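DltD domain-containing protein (Beauveria bassiana, PDB 7D78) probably acts as an alpha/beta-hydrolase-fold thioesterase that cyclises a polyketide chain into a medium-ring lactone. Local coordinates at residues Val63-Leu68 against Arg225-Phe230; Ile55-Phe60 against Tyr83-Arg88. All coordinates share one frame; numbering follows the deposited sequence. Where two conformers were deposited one is given.

In the fold
Both contacts gather at the C-terminal ends of two neighbouring parallel strands, 51-57 and 81-86, their centres about 11 Å apart. Interaction 2 joins those strands directly, about 6 Å from the centre of the chain, whereas interaction 1 lies farther out, about 14 Å from it, where the loop between strand 51-57 and helix 68-77 meets a loop following helix 210-220. Along the chain the order is 55-60, 63-68, 83-88 and 225-230, so the segments alternate. A salt bridge from Lys64 to Asp86 and packing of Leu68 on Ile84 tie the two contacts together, linking the central sheet to the loops beyond its strand ends.

Interaction 1: residues Val63-Leu68 against Arg225-Phe230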
loop_
_atom_site.group_PDB
_atom_site.type_symbol
_atom_site.label_atom_id
_atom_site.label_comp_id
_atom_site.label_asym_id
_atom_site.label_seq_id
_atom_site.Cartn_x
_atom_site.Cartn_y
_atom_site.Cartn_z
ATOM N N VAL A 63 -3.202 1.578 22.111
ATOM C CA VAL A 63 -2.988 0.247 22.654
ATOM C C VAL A 63 -4.331 -0.325 23.090
ATOM O O VAL A 63 -5.310 0.397 23.317
ATOM C CB VAL A 63 -1.954 0.229 23.815
ATOM C CG1 VAL A 63 -0.563 0.617 23.292
ATOM C CG2 VAL A 63 -2.372 1.139 24.974
ATOM N N LYS A 64 -4.374 -1.655 23.200
ATOM C CA LYS A 64 -5.625 -2.366 23.443
ATOM C C LYS A 64 -6.262 -1.984 24.776
ATOM O O LYS A 64 -7.476 -2.148 24.934
ATOM C CB LYS A 64 -5.367 -3.880 23.389
ATOM C CG LYS A 64 -4.275 -4.357 24.380
ATOM C CD LYS A 64 -3.726 -5.727 23.997
ATOM C CE LYS A 64 -2.730 -6.245 25.046
ATOM N NZ LYS A 64 -1.653 -5.236 25.287
ATOM N N GLU A 65 -5.476 -1.468 25.728
ATOM C CA GLU A 65 -5.981 -1.122 27.056
ATOM C C GLU A 65 -6.772 0.179 27.080
ATOM O O GLU A 65 -7.447 0.457 28.076
ATOM C CB GLU A 65 -4.818 -1.017 28.060
ATOM C CG GLU A 65 -4.140 -2.336 28.366
ATOM C CD GLU A 65 -3.105 -2.728 27.321
ATOM O OE1 GLU A 65 -2.827 -1.908 26.412
ATOM O OE2 GLU A 65 -2.575 -3.860 27.411
ATOM N N MET A 66 -6.705 0.986 26.025
ATOM C CA MET A 66 -7.412 2.260 25.994
ATOM C C MET A 66 -8.852 2.016 25.567
ATOM O O MET A 66 -9.097 1.610 24.427
ATOM C CB MET A 66 -6.722 3.230 25.042
ATOM C CG MET A 66 -5.287 3.542 25.432
ATOM S SD MET A 66 -4.347 4.312 24.091
ATOM C CE MET A 66 -5.318 5.725 23.743
ATOM N N LEU A 67 -9.802 2.241 26.492
ATOM C CA LEU A 67 -11.249 2.283 26.236
ATOM C C LEU A 67 -11.864 0.933 25.886
ATOM O O LEU A 67 -12.926 0.578 26.413
ATOM C CB LEU A 67 -11.584 3.295 25.131
ATOM C CG LEU A 67 -10.989 4.707 25.311
ATOM C CD1 LEU A 67 -10.586 5.339 23.980
ATOM C CD2 LEU A 67 -11.921 5.643 26.097
ATOM N N LEU A 68 -11.209 0.167 25.016
ATOM C CA LEU A 68 -11.820 -1.055 24.500
ATOM C C LEU A 68 -12.104 -2.138 25.542
ATOM O O LEU A 68 -13.065 -2.898 25.326
ATOM C CB LEU A 68 -10.944 -1.619 23.370
ATOM C CG LEU A 68 -10.649 -0.606 22.256
ATOM C CD1 LEU A 68 -10.024 -1.291 21.036
ATOM C CD2 LEU A 68 -11.909 0.156 21.854
ATOM N N ARG A 225 -1.751 4.104 34.510
ATOM C CA ARG A 225 -1.391 2.708 34.313
ATOM C C ARG A 225 -2.392 2.021 33.376
ATOM O O ARG A 225 -3.360 2.616 32.889
ATOM C CB ARG A 225 -1.283 1.994 35.663
ATOM C CG ARG A 225 -0.005 1.155 35.842
ATOM C CD ARG A 225 -0.087 -0.165 35.072
ATOM N NE ARG A 225 1.082 -1.028 35.222
ATOM C CZ ARG A 225 2.133 -1.014 34.406
ATOM N NH1 ARG A 225 2.167 -0.167 33.384
ATOM N NH2 ARG A 225 3.151 -1.842 34.614
ATOM N N GLY A 226 -2.127 0.743 33.118
ATOM C CA GLY A 226 -2.829 -0.059 32.144
ATOM C C GLY A 226 -1.854 -0.722 31.190
ATOM O O GLY A 226 -1.904 -1.941 30.979
ATOM N N ALA A 227 -0.933 0.062 30.631
ATOM C CA ALA A 227 -0.171 -0.353 29.454
ATOM C C ALA A 227 1.274 0.125 29.527
ATOM O O ALA A 227 1.580 1.254 29.107
ATOM C CB ALA A 227 -0.846 0.169 28.187
ATOM N N PRO A 228 2.198 -0.719 30.001
ATOM C CA PRO A 228 3.612 -0.306 30.063
ATOM C C PRO A 228 4.220 -0.010 28.707
ATOM O O PRO A 228 5.234 0.697 28.642
ATOM C CB PRO A 228 4.315 -1.505 30.720
ATOM C CG PRO A 228 3.233 -2.412 31.210
ATOM C CD PRO A 228 2.003 -2.118 30.417
ATOM N N ASN A 229 3.649 -0.531 27.622
ATOM C CA ASN A 229 4.272 -0.421 26.312
ATOM C C ASN A 229 3.567 0.588 25.409
ATOM O O ASN A 229 3.899 0.681 24.223
ATOM C CB ASN A 229 4.345 -1.803 25.653
ATOM C CG ASN A 229 5.437 -2.688 26.262
ATOM O OD1 ASN A 229 6.582 -2.257 26.439
ATOM N ND2 ASN A 229 5.084 -3.936 26.579
ATOM N N PHE A 230 2.623 1.364 25.943
ATOM C CA PHE A 230 2.134 2.528 25.215
ATOM C C PHE A 230 3.262 3.543 25.040
ATOM O O PHE A 230 3.974 3.868 25.993
ATOM C CB PHE A 230 0.959 3.183 25.939
ATOM C CG PHE A 230 0.568 4.516 25.347
ATOM C CD1 PHE A 230 -0.071 4.578 24.113
ATOM C CD2 PHE A 230 0.870 5.703 26.003
ATOM C CE1 PHE A 230 -0.405 5.799 23.543
ATOM C CE2 PHE A 230 0.535 6.928 25.445
ATOM C CZ PHE A 230 -0.108 6.976 24.211
#
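Val63 points its two methyl groups at the turn formed by Ala227-Phe230. CG2 packs on Ala227 CB at 3.7 Å, CG1 lies 3.8 Å from Phe230 CA, and both methyls touch Phe230 CB. CG1 also approaches the phenylalanine ring at its edge, near the ring plane. The side chains of Val63 and Phe230 cross at about a right angle. Ala227 CB also meets a second side chain, that of Glu65, whose OE1 comes within 3.4 Å of it, while Glu65 CG rests 3.5 Å from Gly226 O. Met66 adds an oblique Met-aromatic contact, its SD 4.8 Å from the centre of the Phe230 ring and 38° off the ring normal. The contact between the two loops is thus one of van der Waals and sulfur-aromatic character.

What positions these groups lies mostly within the loops. A type I turn from Val63 to Met66 presents both residues to the partner loop, and Val63 N makes a weak bond to Met66 SD, which probably helps to hold the thioether near the ring. The bend of Glu65 at chi2 (82°) folds its carboxylate back to Lys64, whose NZ meets Glu65 OE2 at 2.7 Å on the syn side. That ammonium also pairs with Asp86 and Asp92, and Asp92 in turn accepts a bond from Asn229, so a polar network that starts from Lys64 reaches the second loop. Val222 packs on Met66 and Phe230. Here the loop leaving a strand of the alpha/beta-hydrolase sheet for the following helix meets a loop beyond helix 210-220, two type I turns lying against each other.

Interaction 2: residues Ile55-Phe60 against Tyr83-Arg88; sequences IMTPGF and YIYDPR
Strands 51-57 and 81-86 are adjacent parallel strands of the central sheet, the two strands of a beta-alpha-beta unit completed by helix 68-77. At Ile55-Tyr83 and Met56-Ile84 they pair in register, and Met56 N donates a hydrogen bond to Tyr83 O at 2.8 Å. Met56 and Ile84 lie side by side on the face covered by helix 68-77.

Ile55 lies on the other face, where its CG2 is 3.9 Å from Tyr85 CE1. Tyr85 CG stands between its backbone N and carbonyl carbon (chi1 70°), which turns the ring toward strand 51-57, and its hydroxyl reaches Thr57: Thr57 OG1 and Tyr85 OH are 2.6 Å apart, a short hydrogen bond in which OG1 sits at the ring edge. Met56 O lies obliquely 3.5 Å from Tyr85 CD1, and this buried carbonyl has no hydrogen-bonding partner in the model. Tyr85 O, against which Pro58 CD packs at 3.2 Å, is likewise without a partner.

Beyond Thr57 the two chains move apart, and the rings of Pro58 and Pro87 reach toward each other, Pro58 CD lying 4.1 Å from Pro87 CG. Thr57 also touches the putative nucleophile elbow, which places this parallel pairing beside the probable catalytic centre of an alpha/beta-hydrolase fold.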
loop_
_atom_site.group_PDB
_atom_site.type_symbol
_atom_site.label_atom_id
_atom_site.label_comp_id
_atom_site.label_asym_id
_atom_site.label_seq_id
_atom_site.Cartn_x
_atom_site.Cartn_y
_atom_site.Cartn_z
ATOM N N ILE A 55 -13.332 -9.373 16.676
ATOM C CA ILE A 55 -11.934 -8.943 16.731
ATOM C C ILE A 55 -11.912 -7.425 16.632
ATOM O O ILE A 55 -12.371 -6.862 15.631
ATOM C CB ILE A 55 -11.101 -9.581 15.607
ATOM C CG1 ILE A 55 -10.990 -11.095 15.798
ATOM C CG2 ILE A 55 -9.692 -8.942 15.548
ATOM C CD1 ILE A 55 -10.702 -11.856 14.480
ATOM N N MET A 56 -11.386 -6.760 17.663
ATOM C CA MET A 56 -11.432 -5.305 17.787
ATOM C C MET A 56 -10.052 -4.715 17.509
ATOM O O MET A 56 -9.086 -5.044 18.203
ATOM C CB MET A 56 -11.901 -4.890 19.188
ATOM C CG MET A 56 -13.302 -5.389 19.559
ATOM S SD MET A 56 -13.722 -5.027 21.282
ATOM C CE MET A 56 -13.920 -3.248 21.225
ATOM N N THR A 57 -9.977 -3.813 16.525
ATOM C CA THR A 57 -8.730 -3.127 16.187
ATOM C C THR A 57 -8.745 -1.716 16.764
ATOM O O THR A 57 -9.659 -0.940 16.446
ATOM C CB THR A 57 -8.537 -3.067 14.670
ATOM O OG1 THR A 57 -8.382 -4.396 14.139
ATOM C CG2 THR A 57 -7.276 -2.267 14.330
ATOM N N PRO A 58 -7.760 -1.331 17.575
ATOM C CA PRO A 58 -7.731 0.028 18.131
ATOM C C PRO A 58 -7.406 1.086 17.083
ATOM O O PRO A 58 -7.033 0.805 15.944
ATOM C CB PRO A 58 -6.619 -0.033 19.189
ATOM C CG PRO A 58 -6.337 -1.493 19.403
ATOM C CD PRO A 58 -6.653 -2.156 18.080
ATOM N N GLY A 59 -7.518 2.338 17.519
ATOM C CA GLY A 59 -7.217 3.484 16.685
ATOM C C GLY A 59 -5.727 3.743 16.523
ATOM O O GLY A 59 -4.865 2.951 16.908
ATOM N N PHE A 60 -5.435 4.906 15.941
ATOM C CA PHE A 60 -4.110 5.278 15.457
ATOM C C PHE A 60 -3.090 5.328 16.587
ATOM O O PHE A 60 -3.169 6.194 17.462
ATOM C CB PHE A 60 -4.210 6.626 14.738
ATOM C CG PHE A 60 -2.952 7.053 14.023
ATOM C CD1 PHE A 60 -2.606 6.497 12.792
ATOM C CD2 PHE A 60 -2.159 8.056 14.542
ATOM C CE1 PHE A 60 -1.472 6.921 12.110
ATOM C CE2 PHE A 60 -1.021 8.488 13.867
ATOM C CZ PHE A 60 -0.678 7.918 12.653
ATOM N N TYR A 83 -11.581 -10.338 21.064
ATOM C CA TYR A 83 -10.126 -10.207 21.021
ATOM C C TYR A 83 -9.782 -8.747 20.769
ATOM O O TYR A 83 -10.130 -8.203 19.717
ATOM C CB TYR A 83 -9.538 -11.089 19.915
ATOM C CG TYR A 83 -8.016 -11.161 19.855
ATOM C CD1 TYR A 83 -7.281 -11.526 20.969
ATOM C CD2 TYR A 83 -7.324 -10.914 18.663
ATOM C CE1 TYR A 83 -5.898 -11.629 20.923
ATOM C CE2 TYR A 83 -5.933 -11.024 18.597
ATOM C CZ TYR A 83 -5.223 -11.377 19.741
ATOM O OH TYR A 83 -3.841 -11.490 19.720
ATOM N N ILE A 84 -9.149 -8.099 21.746
ATOM C CA ILE A 84 -8.523 -6.794 21.550
ATOM C C ILE A 84 -7.024 -7.021 21.466
ATOM O O ILE A 84 -6.458 -7.755 22.285
ATOM C CB ILE A 84 -8.854 -5.811 22.689
ATOM C CG1 ILE A 84 -10.235 -6.065 23.288
ATOM C CG2 ILE A 84 -8.756 -4.367 22.206
ATOM C CD1 ILE A 84 -10.484 -5.195 24.499
ATOM N N TYR A 85 -6.370 -6.399 20.489
ATOM C CA TYR A 85 -4.953 -6.655 20.272
ATOM C C TYR A 85 -4.217 -5.355 19.980
ATOM O O TYR A 85 -4.808 -4.360 19.543
ATOM C CB TYR A 85 -4.731 -7.669 19.118
ATOM C CG TYR A 85 -5.073 -7.090 17.752
ATOM C CD1 TYR A 85 -6.383 -7.087 17.289
ATOM C CD2 TYR A 85 -4.089 -6.511 16.951
ATOM C CE1 TYR A 85 -6.712 -6.529 16.051
ATOM C CE2 TYR A 85 -4.400 -5.945 15.723
ATOM C CZ TYR A 85 -5.710 -5.958 15.279
ATOM O OH TYR A 85 -6.003 -5.411 14.063
ATOM N N ASP A 86 -2.913 -5.375 20.263
ATOM C CA ASP A 86 -2.011 -4.304 19.854
ATOM C C ASP A 86 -1.547 -4.566 18.432
ATOM O O ASP A 86 -0.933 -5.612 18.177
ATOM C CB ASP A 86 -0.800 -4.222 20.781
ATOM C CG ASP A 86 -1.151 -3.675 22.168
ATOM O OD1 ASP A 86 -2.104 -2.881 22.275
ATOM O OD2 ASP A 86 -0.443 -4.012 23.142
ATOM N N PRO A 87 -1.807 -3.673 17.481
ATOM C CA PRO A 87 -1.346 -3.920 16.111
ATOM C C PRO A 87 0.175 -3.964 16.029
ATOM O O PRO A 87 0.902 -3.611 16.959
ATOM C CB PRO A 87 -1.920 -2.735 15.314
ATOM C CG PRO A 87 -3.072 -2.215 16.172
ATOM C CD PRO A 87 -2.579 -2.421 17.589
ATOM N N ARG A 88 0.647 -4.401 14.864
ATOM C CA ARG A 88 2.074 -4.523 14.584
ATOM C C ARG A 88 2.851 -3.269 14.979
ATOM O O ARG A 88 2.452 -2.149 14.653
ATOM C CB ARG A 88 2.261 -4.806 13.093
ATOM C CG ARG A 88 3.731 -4.922 12.675
ATOM C CD ARG A 88 3.839 -5.102 11.182
ATOM N NE ARG A 88 3.270 -6.373 10.749
ATOM C CZ ARG A 88 3.994 -7.404 10.331
ATOM N NH1 ARG A 88 5.312 -7.313 10.305
ATOM N NH2 ARG A 88 3.400 -8.524 9.945
#